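Local structure of tail protein, 43 kDa (Neisseria meningitidis MC58, 3D37) at residues 187-192 with 299-304; 197-202 with 282-287. The protein is of unknown function but is probably a structural component of the baseplate hub of a Mu-like phage tail. One frame throughout, in Å; residues are numbered along the deposited sequence.

Contact 1 (187-192 with 299-304)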
# COMPACT_ATOMS: atom_id res chain seq x y z
N ALA A 187 -34.83 -17.17 3.44
CA ALA A 187 -33.74 -17.54 2.58
C ALA A 187 -32.91 -18.61 3.29
O ALA A 187 -32.92 -18.71 4.51
CB ALA A 187 -32.87 -16.32 2.27
N THR A 188 -32.24 -19.43 2.47
CA THR A 188 -31.21 -20.34 2.87
C THR A 188 -29.92 -19.92 2.20
O THR A 188 -29.80 -19.86 0.96
CB THR A 188 -31.52 -21.77 2.49
OG1 THR A 188 -32.67 -22.19 3.22
CG2 THR A 188 -30.34 -22.66 2.82
N LEU A 189 -28.94 -19.57 3.03
CA LEU A 189 -27.63 -19.19 2.54
C LEU A 189 -26.66 -20.31 2.89
O LEU A 189 -26.75 -20.92 3.93
CB LEU A 189 -27.20 -17.91 3.17
CG LEU A 189 -28.07 -16.68 2.93
CD1 LEU A 189 -27.51 -15.55 3.75
CD2 LEU A 189 -28.15 -16.29 1.46
N CYS A 190 -25.72 -20.58 1.99
CA CYS A 190 -24.76 -21.64 2.23
C CYS A 190 -23.36 -21.24 1.78
O CYS A 190 -23.17 -20.36 0.93
CB CYS A 190 -25.22 -22.99 1.62
SG CYS A 190 -25.28 -23.13 -0.21
N TRP A 191 -22.39 -21.86 2.44
CA TRP A 191 -20.98 -21.66 2.20
C TRP A 191 -20.42 -22.91 1.58
O TRP A 191 -20.61 -24.00 2.11
CB TRP A 191 -20.22 -21.41 3.49
CG TRP A 191 -18.77 -21.49 3.27
CD1 TRP A 191 -17.99 -22.61 3.33
CD2 TRP A 191 -17.92 -20.42 2.86
NE1 TRP A 191 -16.70 -22.29 2.98
CE2 TRP A 191 -16.63 -20.95 2.70
CE3 TRP A 191 -18.13 -19.08 2.58
CZ2 TRP A 191 -15.54 -20.17 2.31
CZ3 TRP A 191 -17.06 -18.29 2.22
CH2 TRP A 191 -15.78 -18.83 2.08
N SER A 192 -19.69 -22.75 0.48
CA SER A 192 -18.95 -23.86 -0.11
C SER A 192 -17.78 -23.39 -1.00
O SER A 192 -17.94 -22.50 -1.82
CB SER A 192 -19.89 -24.76 -0.90
OG SER A 192 -19.16 -25.85 -1.45
N LEU A 299 -35.95 -10.48 9.75
CA LEU A 299 -35.92 -11.73 8.97
C LEU A 299 -35.15 -12.86 9.67
O LEU A 299 -34.24 -12.61 10.48
CB LEU A 299 -35.34 -11.49 7.58
CG LEU A 299 -36.03 -10.43 6.75
CD1 LEU A 299 -35.33 -10.21 5.48
CD2 LEU A 299 -37.55 -10.87 6.54
N ARG A 300 -35.55 -14.09 9.38
CA ARG A 300 -34.82 -15.27 9.85
C ARG A 300 -34.21 -15.92 8.62
O ARG A 300 -34.79 -15.87 7.54
CB ARG A 300 -35.72 -16.21 10.62
CG ARG A 300 -36.15 -15.57 11.94
CD ARG A 300 -37.30 -16.25 12.56
NE ARG A 300 -37.01 -17.57 13.11
CZ ARG A 300 -37.48 -18.72 12.64
NH1 ARG A 300 -38.26 -18.75 11.56
NH2 ARG A 300 -37.17 -19.86 13.24
N VAL A 301 -32.97 -16.42 8.78
CA VAL A 301 -32.16 -16.91 7.70
C VAL A 301 -31.62 -18.30 8.07
O VAL A 301 -31.02 -18.50 9.15
CB VAL A 301 -30.97 -15.92 7.35
CG1 VAL A 301 -30.24 -16.43 6.12
CG2 VAL A 301 -31.48 -14.49 7.11
N HIS A 302 -31.91 -19.27 7.21
CA HIS A 302 -31.36 -20.60 7.37
C HIS A 302 -29.95 -20.59 6.79
O HIS A 302 -29.72 -20.19 5.63
CB HIS A 302 -32.26 -21.62 6.66
CG HIS A 302 -31.77 -23.02 6.74
ND1 HIS A 302 -32.00 -23.94 5.74
CD2 HIS A 302 -31.08 -23.68 7.70
CE1 HIS A 302 -31.49 -25.11 6.10
NE2 HIS A 302 -30.93 -24.97 7.28
N VAL A 303 -28.97 -20.97 7.61
CA VAL A 303 -27.56 -21.00 7.16
C VAL A 303 -27.00 -22.41 7.17
O VAL A 303 -27.15 -23.13 8.16
CB VAL A 303 -26.66 -20.07 8.05
CG1 VAL A 303 -25.16 -20.13 7.61
CG2 VAL A 303 -27.17 -18.63 8.03
N ILE A 304 -26.35 -22.78 6.05
CA ILE A 304 -25.63 -24.06 5.95
C ILE A 304 -24.15 -23.86 5.63
O ILE A 304 -23.76 -23.20 4.65
CB ILE A 304 -26.30 -25.07 4.95
CG1 ILE A 304 -27.77 -25.26 5.29
CG2 ILE A 304 -25.57 -26.46 4.96
CD1 ILE A 304 -28.56 -25.87 4.12
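Strands 187-191 and 300-304 run parallel, their axes 4.6 Å apart at closest approach, and are joined by four backbone hydrogen bonds, the first at Ala187 O and the last at Trp191 N. Ala187 O accepts from His302 N. Leu189 then uses both its polar backbone atoms: its N donates to His302 O at 2.8 Å, and its O accepts from Ile304 N. Trp191 N closes the series on Ile304 O at 2.9 Å. Thr188 CA also lies 3.1 Å from His302 O, a CA-H...O contact between the regular bonds.

Thr188, His302, Cys190 and Ile304 share one face. With CG anti to the backbone N (chi1 179°), the His302 side chain lies alongside Thr188. Thr188 OG1 sits at the ring edge, near its plane, and forms a 3.1 Å hydrogen bond with His302 ND1. The other ring nitrogen, NE2, is hydrogen-bonded to Asp311, so the imidazole is held at both nitrogens and its rotation is fixed. Beside this polar pair, Thr188 CG2 meets Ile304 CD1 at 3.9 Å.

On the other face, buried Leu189 reaches across with CD1 to Val301 CG1, 3.7 Å away. Leu335 and Leu333 of strand 330-337 also pack on this face, against Val301 and Leu189 respectively. At the end of the pairing, the Trp191 side chain turns away from 299-304 and makes cation-pi contacts with Lys80 and Lys82 of a second subunit. The pairing is a parallel one among mainly antiparallel strands; 299-304 belongs to the C-terminal domain, which is probably of phage-barrel type.

Contact 2 (197-202 with 282-287)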
# COMPACT_ATOMS: atom_id res chain seq x y z
N ARG A 197 -23.41 -23.03 -6.34
CA ARG A 197 -24.75 -22.64 -5.94
C ARG A 197 -24.69 -21.87 -4.56
O ARG A 197 -25.59 -21.08 -4.22
CB ARG A 197 -25.68 -23.88 -5.92
CG ARG A 197 -25.53 -24.78 -7.21
CD ARG A 197 -26.69 -25.76 -7.54
NE ARG A 197 -26.74 -26.93 -6.64
CZ ARG A 197 -27.57 -27.99 -6.77
NH1 ARG A 197 -28.45 -28.12 -7.79
NH2 ARG A 197 -27.51 -28.97 -5.86
N CYS A 198 -23.60 -22.07 -3.81
CA CYS A 198 -23.41 -21.43 -2.52
C CYS A 198 -22.81 -20.07 -2.70
O CYS A 198 -21.79 -19.86 -3.34
CB CYS A 198 -22.58 -22.26 -1.57
SG CYS A 198 -23.42 -23.72 -0.96
N ASN A 199 -23.44 -19.15 -2.04
CA ASN A 199 -23.42 -17.77 -2.38
C ASN A 199 -22.78 -16.86 -1.29
O ASN A 199 -22.56 -15.68 -1.51
CB ASN A 199 -24.91 -17.42 -2.62
CG ASN A 199 -25.85 -17.67 -1.35
OD1 ASN A 199 -26.22 -16.66 -0.76
ND2 ASN A 199 -26.30 -18.92 -1.01
N ILE A 200 -22.51 -17.41 -0.12
CA ILE A 200 -21.85 -16.64 0.96
C ILE A 200 -20.44 -16.27 0.49
O ILE A 200 -19.68 -17.15 0.11
CB ILE A 200 -21.82 -17.45 2.29
CG1 ILE A 200 -23.23 -17.58 2.85
CG2 ILE A 200 -20.90 -16.82 3.31
CD1 ILE A 200 -23.36 -18.70 3.88
N GLU A 201 -20.12 -14.98 0.50
CA GLU A 201 -18.79 -14.48 0.13
C GLU A 201 -17.79 -14.43 1.31
O GLU A 201 -16.59 -14.63 1.14
CB GLU A 201 -18.92 -13.08 -0.43
CG GLU A 201 -19.68 -13.03 -1.73
CD GLU A 201 -19.74 -11.59 -2.25
OE1 GLU A 201 -19.36 -10.67 -1.49
OE2 GLU A 201 -20.15 -11.39 -3.41
N ARG A 202 -18.32 -14.24 2.51
CA ARG A 202 -17.54 -14.09 3.67
C ARG A 202 -18.41 -14.46 4.90
O ARG A 202 -19.62 -14.14 4.99
CB ARG A 202 -16.97 -12.66 3.56
CG ARG A 202 -16.62 -12.03 4.74
CD ARG A 202 -15.50 -10.99 4.58
NE ARG A 202 -14.75 -11.29 5.78
CZ ARG A 202 -13.51 -11.77 5.82
NH1 ARG A 202 -12.79 -11.87 4.72
NH2 ARG A 202 -13.00 -12.11 7.02
N ILE A 282 -22.50 -12.60 8.03
CA ILE A 282 -22.38 -13.12 6.67
C ILE A 282 -22.40 -11.99 5.66
O ILE A 282 -23.23 -11.09 5.73
CB ILE A 282 -23.51 -14.12 6.39
CG1 ILE A 282 -23.28 -15.38 7.23
CG2 ILE A 282 -23.65 -14.40 4.85
CD1 ILE A 282 -24.39 -16.38 7.21
N THR A 283 -21.49 -12.03 4.71
CA THR A 283 -21.51 -11.10 3.62
C THR A 283 -21.95 -11.82 2.30
O THR A 283 -21.43 -12.92 2.00
CB THR A 283 -20.13 -10.42 3.47
OG1 THR A 283 -19.74 -9.84 4.75
CG2 THR A 283 -20.19 -9.34 2.41
N VAL A 284 -22.94 -11.21 1.61
CA VAL A 284 -23.53 -11.69 0.37
C VAL A 284 -23.44 -10.64 -0.70
O VAL A 284 -23.32 -9.46 -0.42
CB VAL A 284 -24.97 -12.23 0.48
CG1 VAL A 284 -24.99 -13.52 1.27
CG2 VAL A 284 -25.95 -11.15 1.07
N GLY A 285 -23.45 -11.07 -1.97
CA GLY A 285 -23.44 -10.12 -3.07
C GLY A 285 -24.89 -9.69 -3.23
O GLY A 285 -25.77 -10.44 -2.92
N GLY A 286 -25.13 -8.49 -3.75
CA GLY A 286 -26.52 -7.96 -3.89
C GLY A 286 -27.10 -7.42 -2.59
O GLY A 286 -26.42 -7.39 -1.55
N HIS A 287 -28.37 -7.02 -2.69
CA HIS A 287 -29.18 -6.50 -1.63
C HIS A 287 -30.50 -7.24 -1.40
O HIS A 287 -31.21 -6.95 -0.45
CB HIS A 287 -29.48 -5.04 -1.88
CG HIS A 287 -28.25 -4.18 -1.84
ND1 HIS A 287 -28.16 -2.99 -2.51
CD2 HIS A 287 -27.04 -4.38 -1.27
CE1 HIS A 287 -26.96 -2.48 -2.34
NE2 HIS A 287 -26.29 -3.28 -1.54
O HOH W 1 -23.41 -13.71 -2.74
O HOH W 2 -18.97 -11.31 6.65
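A classic beta bulge starts the pairing of 197-202 with strand 282-285: Glu201 and Arg202 both face Thr283. Thr283 O accepts from Glu201 N at 2.9 Å and, more weakly, from Arg202 N. Thr283 N returns a nearly straight bond to Arg202 O (2.8 Å, 171° at the hydrogen). This donor is tilted 25° from the carbonyl plane.

Arg202 and Thr283 form an antiparallel hydrogen-bonded pair. Their side chains lie alongside each other, with Arg202 CG 3.8 Å from Thr283 OG1. Water 2 lies close to Thr283 OG1 and makes a weak bond to Arg202 O. The guanidinium leads away to a salt bridge with Asp204.

The bulge stands where the loop after strand 187-191 enters strand 202-208, which pairs antiparallel with strand 278-285 of the C-terminal domain, probably of phage-barrel type. Arg202 also pairs antiparallel with a strand of a second subunit, which carries the sheet across the interface.

Ile200 and Ile282 supply the apolar contact. Their side chains meet at an oblique angle, with Ile200 CG1 3.8 Å from Ile282 CG2. Asn199 lies beside Val284, and its OD1 is 3.9 Å from Val284 CG1. Water 1 bridges the backbones here, donating to Asn199 O and accepting from Gly285 N at 2.8 Å.

Chi2 of -179° puts Glu201 CD anti to CA, beside the backbone of Gly285. OE2 stands 3.5 Å from Gly285 CA, where the glycine has no side chain. OE1 is hydrogen-bonded to Gln330 NE2, at the start of the neighbouring strand 330-337.

In the fold
The centres of contacts 1 and 2 lie 10 Å apart, and contact 2 is nested in the chain between the two halves of contact 1. The disulfide joins them directly, with Cys190 SG 2.1 Å from Cys198 SG. Beside it, Cys190 O and Ile200 N are 3.2 Å apart, a probable hydrogen bond. Leu189 of contact 1 also packs against Asn199, Ile200 and Val284 of contact 2. Strands 278-285 and 300-305 follow each other in the chain, and strand 330-337 packs against both contacts. Both contacts touch the second subunit, where Ser81 of that second subunit packs on Trp191 and on Arg202.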